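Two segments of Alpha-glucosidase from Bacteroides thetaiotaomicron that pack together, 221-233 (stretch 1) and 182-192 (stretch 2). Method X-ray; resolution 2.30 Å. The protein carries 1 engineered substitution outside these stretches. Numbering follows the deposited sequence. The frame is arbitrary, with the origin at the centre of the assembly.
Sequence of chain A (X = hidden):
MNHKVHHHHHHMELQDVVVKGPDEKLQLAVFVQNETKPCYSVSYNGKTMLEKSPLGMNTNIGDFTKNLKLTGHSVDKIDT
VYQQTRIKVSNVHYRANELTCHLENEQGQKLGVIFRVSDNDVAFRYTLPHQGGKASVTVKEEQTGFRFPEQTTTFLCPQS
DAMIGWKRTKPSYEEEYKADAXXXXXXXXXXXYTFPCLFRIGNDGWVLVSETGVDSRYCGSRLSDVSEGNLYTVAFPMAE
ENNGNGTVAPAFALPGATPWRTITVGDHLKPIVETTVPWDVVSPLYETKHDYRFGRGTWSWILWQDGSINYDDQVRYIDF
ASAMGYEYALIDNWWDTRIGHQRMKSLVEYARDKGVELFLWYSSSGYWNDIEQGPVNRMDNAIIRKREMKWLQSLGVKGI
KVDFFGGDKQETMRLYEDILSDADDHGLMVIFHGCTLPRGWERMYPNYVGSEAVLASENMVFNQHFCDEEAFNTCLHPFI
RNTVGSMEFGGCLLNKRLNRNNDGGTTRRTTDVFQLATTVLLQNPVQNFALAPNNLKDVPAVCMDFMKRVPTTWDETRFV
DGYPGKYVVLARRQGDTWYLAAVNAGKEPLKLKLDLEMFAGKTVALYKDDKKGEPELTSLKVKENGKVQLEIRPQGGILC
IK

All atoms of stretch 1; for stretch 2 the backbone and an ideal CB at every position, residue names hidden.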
# COMPACT_ATOMS: atom_id res chain seq x y z
N SER A 221 -13.62 -1.62 -1.95
CA SER A 221 -14.48 -0.72 -1.19
C SER A 221 -13.70 0.45 -0.60
O SER A 221 -12.47 0.49 -0.67
CB SER A 221 -15.21 -1.48 -0.08
OG SER A 221 -16.24 -2.29 -0.62
N ARG A 222 -14.44 1.39 -0.02
CA ARG A 222 -13.84 2.58 0.57
C ARG A 222 -14.70 3.05 1.74
O ARG A 222 -15.71 2.41 2.06
CB ARG A 222 -13.72 3.69 -0.47
CG ARG A 222 -15.05 4.33 -0.78
CD ARG A 222 -14.96 5.35 -1.86
NE ARG A 222 -16.27 5.95 -2.09
CZ ARG A 222 -17.18 5.44 -2.90
NH1 ARG A 222 -16.92 4.32 -3.55
NH2 ARG A 222 -18.36 6.04 -3.04
N LEU A 223 -14.32 4.14 2.39
CA LEU A 223 -15.17 4.71 3.44
C LEU A 223 -16.03 5.85 2.90
O LEU A 223 -15.57 6.65 2.07
CB LEU A 223 -14.34 5.18 4.64
CG LEU A 223 -13.76 4.11 5.57
CD1 LEU A 223 -13.18 4.71 6.84
CD2 LEU A 223 -14.80 3.04 5.89
N SER A 224 -17.28 5.90 3.35
CA SER A 224 -18.17 7.01 3.01
C SER A 224 -17.77 8.29 3.74
O SER A 224 -16.83 8.30 4.53
CB SER A 224 -19.62 6.69 3.38
OG SER A 224 -19.79 6.59 4.78
N ASP A 225 -18.48 9.37 3.46
CA ASP A 225 -18.40 10.54 4.31
C ASP A 225 -18.97 10.17 5.69
O ASP A 225 -19.67 9.16 5.82
CB ASP A 225 -19.16 11.72 3.71
CG ASP A 225 -18.34 12.49 2.69
OD1 ASP A 225 -18.73 12.51 1.50
OD2 ASP A 225 -17.34 13.12 3.08
N VAL A 226 -18.63 10.96 6.70
CA VAL A 226 -19.18 10.75 8.03
C VAL A 226 -20.67 10.97 8.00
O VAL A 226 -21.18 11.75 7.20
CB VAL A 226 -18.58 11.69 9.08
CG1 VAL A 226 -18.92 11.22 10.50
CG2 VAL A 226 -17.12 11.76 8.93
N SER A 227 -21.37 10.25 8.86
CA SER A 227 -22.78 10.48 9.12
C SER A 227 -22.95 10.36 10.63
O SER A 227 -22.10 9.80 11.30
CB SER A 227 -23.65 9.47 8.38
OG SER A 227 -23.50 8.17 8.93
N GLU A 228 -24.02 10.96 11.15
CA GLU A 228 -24.32 10.89 12.58
C GLU A 228 -23.17 11.40 13.45
O GLU A 228 -23.06 11.03 14.61
CB GLU A 228 -24.68 9.45 12.98
CG GLU A 228 -25.90 8.91 12.26
CD GLU A 228 -26.20 7.46 12.61
OE1 GLU A 228 -25.73 6.99 13.67
OE2 GLU A 228 -26.91 6.80 11.82
N GLY A 229 -22.30 12.23 12.87
CA GLY A 229 -21.22 12.84 13.62
C GLY A 229 -19.96 12.01 13.80
O GLY A 229 -18.90 12.56 14.10
N ASN A 230 -20.07 10.70 13.65
CA ASN A 230 -18.95 9.82 13.96
C ASN A 230 -18.91 8.47 13.24
O ASN A 230 -18.12 7.60 13.60
CB ASN A 230 -18.93 9.56 15.46
CG ASN A 230 -20.26 9.01 15.96
OD1 ASN A 230 -21.18 8.76 15.17
ND2 ASN A 230 -20.37 8.82 17.27
N LEU A 231 -19.76 8.28 12.23
CA LEU A 231 -19.87 6.96 11.62
C LEU A 231 -19.40 6.94 10.17
O LEU A 231 -19.85 7.73 9.35
CB LEU A 231 -21.31 6.45 11.68
CG LEU A 231 -21.51 5.13 10.92
CD1 LEU A 231 -20.76 4.01 11.62
CD2 LEU A 231 -22.98 4.77 10.74
N TYR A 232 -18.50 6.01 9.86
CA TYR A 232 -18.04 5.80 8.50
C TYR A 232 -18.56 4.46 8.01
O TYR A 232 -18.38 3.46 8.67
CB TYR A 232 -16.51 5.82 8.43
CG TYR A 232 -15.91 7.14 8.83
CD1 TYR A 232 -15.65 7.41 10.17
CD2 TYR A 232 -15.62 8.11 7.89
CE1 TYR A 232 -15.11 8.62 10.55
CE2 TYR A 232 -15.07 9.31 8.26
CZ TYR A 232 -14.82 9.56 9.59
OH TYR A 232 -14.28 10.77 9.98
N THR A 233 -19.21 4.45 6.85
CA THR A 233 -19.80 3.23 6.31
C THR A 233 -19.02 2.73 5.10
O THR A 233 -18.51 3.51 4.30
CB THR A 233 -21.27 3.47 5.94
OG1 THR A 233 -22.00 3.80 7.12
CG2 THR A 233 -21.89 2.22 5.30
N UNK A 182 -10.73 17.27 12.03
CA UNK A 182 -11.94 16.92 12.77
C UNK A 182 -12.76 15.89 11.99
O UNK A 182 -12.68 15.88 10.76
CB UNK A 182 -12.78 18.17 13.05
N UNK A 183 -13.48 15.02 12.70
CA UNK A 183 -14.32 14.02 12.06
C UNK A 183 -15.44 14.68 11.26
O UNK A 183 -15.86 14.17 10.22
CB UNK A 183 -14.90 13.07 13.11
N UNK A 184 -15.90 15.83 11.74
CA UNK A 184 -17.00 16.55 11.11
C UNK A 184 -16.63 17.12 9.74
O UNK A 184 -17.50 17.57 9.00
CB UNK A 184 -17.47 17.68 12.03
N UNK A 185 -15.34 17.14 9.41
CA UNK A 185 -14.93 17.64 8.10
C UNK A 185 -15.57 16.86 6.97
O UNK A 185 -15.80 15.66 7.07
CB UNK A 185 -13.41 17.59 7.97
N UNK A 186 -15.87 17.57 5.89
CA UNK A 186 -16.46 16.96 4.71
C UNK A 186 -15.36 16.63 3.70
O UNK A 186 -14.39 17.38 3.56
CB UNK A 186 -17.51 17.88 4.09
N UNK A 187 -15.50 15.49 3.02
CA UNK A 187 -14.50 15.07 2.04
C UNK A 187 -14.45 16.05 0.88
O UNK A 187 -15.45 16.69 0.54
CB UNK A 187 -14.80 13.66 1.53
N UNK A 188 -13.27 16.16 0.27
CA UNK A 188 -13.01 17.14 -0.79
C UNK A 188 -13.97 17.01 -1.98
O UNK A 188 -14.39 18.01 -2.55
CB UNK A 188 -11.57 16.99 -1.28
N UNK A 189 -14.33 15.78 -2.35
CA UNK A 189 -15.21 15.58 -3.50
C UNK A 189 -16.62 15.10 -3.15
O UNK A 189 -17.47 14.96 -4.03
CB UNK A 189 -14.57 14.57 -4.45
N UNK A 190 -16.87 14.82 -1.88
CA UNK A 190 -18.14 14.26 -1.46
C UNK A 190 -18.29 12.78 -1.78
O UNK A 190 -19.41 12.29 -2.00
CB UNK A 190 -19.28 15.04 -2.11
N UNK A 191 -17.18 12.06 -1.83
CA UNK A 191 -17.26 10.62 -2.08
C UNK A 191 -16.53 9.80 -1.01
O UNK A 191 -16.12 8.67 -1.27
CB UNK A 191 -16.68 10.30 -3.46
N UNK A 192 -16.41 10.36 0.18
CA UNK A 192 -15.70 9.70 1.27
C UNK A 192 -14.21 9.53 1.02
O UNK A 192 -13.59 10.34 0.35
CB UNK A 192 -16.32 8.33 1.53

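At position 182 the ideal CB points sideways and has nothing of stretch 1 within 5.5 Å, so stretch 1 sets no preference; phi of -64° admits proline, and P182 it is, opening a type I turn from 182 to 185, closed by the backbone N of position 185 on P182 O at 3.2 Å.

Position 183 points toward stretch 1. Its ideal CB lies 3.9 Å from Y232 OH, 4.1 Å from G229 O and 4.9 Å from V226 CG2, a mixed setting, with two oxygens and a methyl near CB, and with room for a long, flexible chain; leucine, methionine or glutamine would be plausible. The residue is M183. Its CG comes 3.5 Å from Y232 OH, its SD lies at the edge of the tyrosine ring, 4.3 Å from Y232 CE1, and its CE reaches N230 CB at 3.9 Å and G229 O at 3.7 Å. Water 1 joins M183 O (2.8 Å) to Y232 OH (3.2 Å).

Position 184 points away and 185 sideways, neither with stretch 1 atoms near CB, so stretch 1 sets no preference at either; they are S184 and D185. The backbone at 185 does more: water 2 donates to D185 O at 2.7 Å and accepts from V226 N at 3.1 Å.

At 186 the ideal CB stands sideways, 4.9 Å from D225 OD2, which makes a basic chain reasonable among several polar choices. R186 places NE 4.4 Å from D225 OD1, but that oxygen lies well out of the guanidinium plane, so no N-H points at it and this is charge proximity, beyond a salt bridge; the closest contact is R186 CD to D225 OD2 at 3.8 Å.

Position 187 points toward D225: its ideal CB is 3.0 Å from D225 OD2, a tight approach to a carboxylate oxygen, which favours a short chain ending in a donor, such as serine or perhaps threonine. S187 donates twice to D225 OD2, from OG at 2.8 Å and from N at 3.0 Å.

Positions 188 and 189 have no stretch 1 atom within 5.5 Å of CB and leave the choice open; they are Q188 and Y189.

At 190, phi/psi of 76/28° favours glycine, although asparagine could adopt it. G190 brings its C to 3.3 Å from D225 OD1.

Position 191 points away, its ideal CB 4.6 Å from R222 NE, so many polar side chains would do. In H191 the carbonyl makes the contact: R222 NE donates to H191 O at 2.8 Å, with the oxygen near the guanidinium plane.

At 192 an ideal CB would sit 1.9 Å from L223 O and 2.6 Å from S224 C; the clashes rule out a CB, and phi of 66° by itself favours glycine. G192 CA approaches L223 O at 3.2 Å, a CA-H...O contact, while G192 N donates weakly to D225 OD1 at 3.4 Å.

Stretch 2 182-192: PMSDRSQYGHG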
# COMPACT_ATOMS: atom_id res chain seq x y z
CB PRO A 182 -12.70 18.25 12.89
CG PRO A 182 -11.71 19.32 12.53
CD PRO A 182 -10.70 18.69 11.63
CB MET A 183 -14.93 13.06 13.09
CG MET A 183 -14.09 11.82 13.34
SD MET A 183 -14.92 10.58 14.36
CE MET A 183 -15.66 11.60 15.63
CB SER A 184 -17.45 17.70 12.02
OG SER A 184 -16.48 18.72 12.02
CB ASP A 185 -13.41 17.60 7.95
CG ASP A 185 -12.73 18.77 8.61
OD1 ASP A 185 -13.45 19.59 9.23
OD2 ASP A 185 -11.50 18.91 8.48
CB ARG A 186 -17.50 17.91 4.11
CG ARG A 186 -17.71 17.82 2.62
CD ARG A 186 -18.54 16.60 2.22
NE ARG A 186 -19.23 16.83 0.96
CZ ARG A 186 -18.64 17.24 -0.17
NH1 ARG A 186 -17.33 17.46 -0.19
NH2 ARG A 186 -19.36 17.41 -1.27
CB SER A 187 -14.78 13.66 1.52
OG SER A 187 -15.95 13.61 0.73
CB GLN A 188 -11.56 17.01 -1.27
CG GLN A 188 -11.19 17.85 -2.49
CD GLN A 188 -9.75 17.63 -2.93
OE1 GLN A 188 -8.97 16.97 -2.24
NE2 GLN A 188 -9.40 18.18 -4.08
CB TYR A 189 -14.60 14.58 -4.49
CG TYR A 189 -13.23 14.92 -5.00
CD1 TYR A 189 -12.09 14.56 -4.28
CD2 TYR A 189 -13.06 15.58 -6.21
CE1 TYR A 189 -10.82 14.85 -4.76
CE2 TYR A 189 -11.80 15.88 -6.69
CZ TYR A 189 -10.68 15.52 -5.96
OH TYR A 189 -9.42 15.82 -6.44
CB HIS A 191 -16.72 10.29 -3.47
CG HIS A 191 -17.45 10.98 -4.58
ND1 HIS A 191 -18.79 10.76 -4.84
CD2 HIS A 191 -17.04 11.87 -5.51
CE1 HIS A 191 -19.17 11.50 -5.87
NE2 HIS A 191 -18.12 12.18 -6.29
O HOH W 1 -14.55 13.14 7.92
O HOH W 2 -16.59 13.18 6.21
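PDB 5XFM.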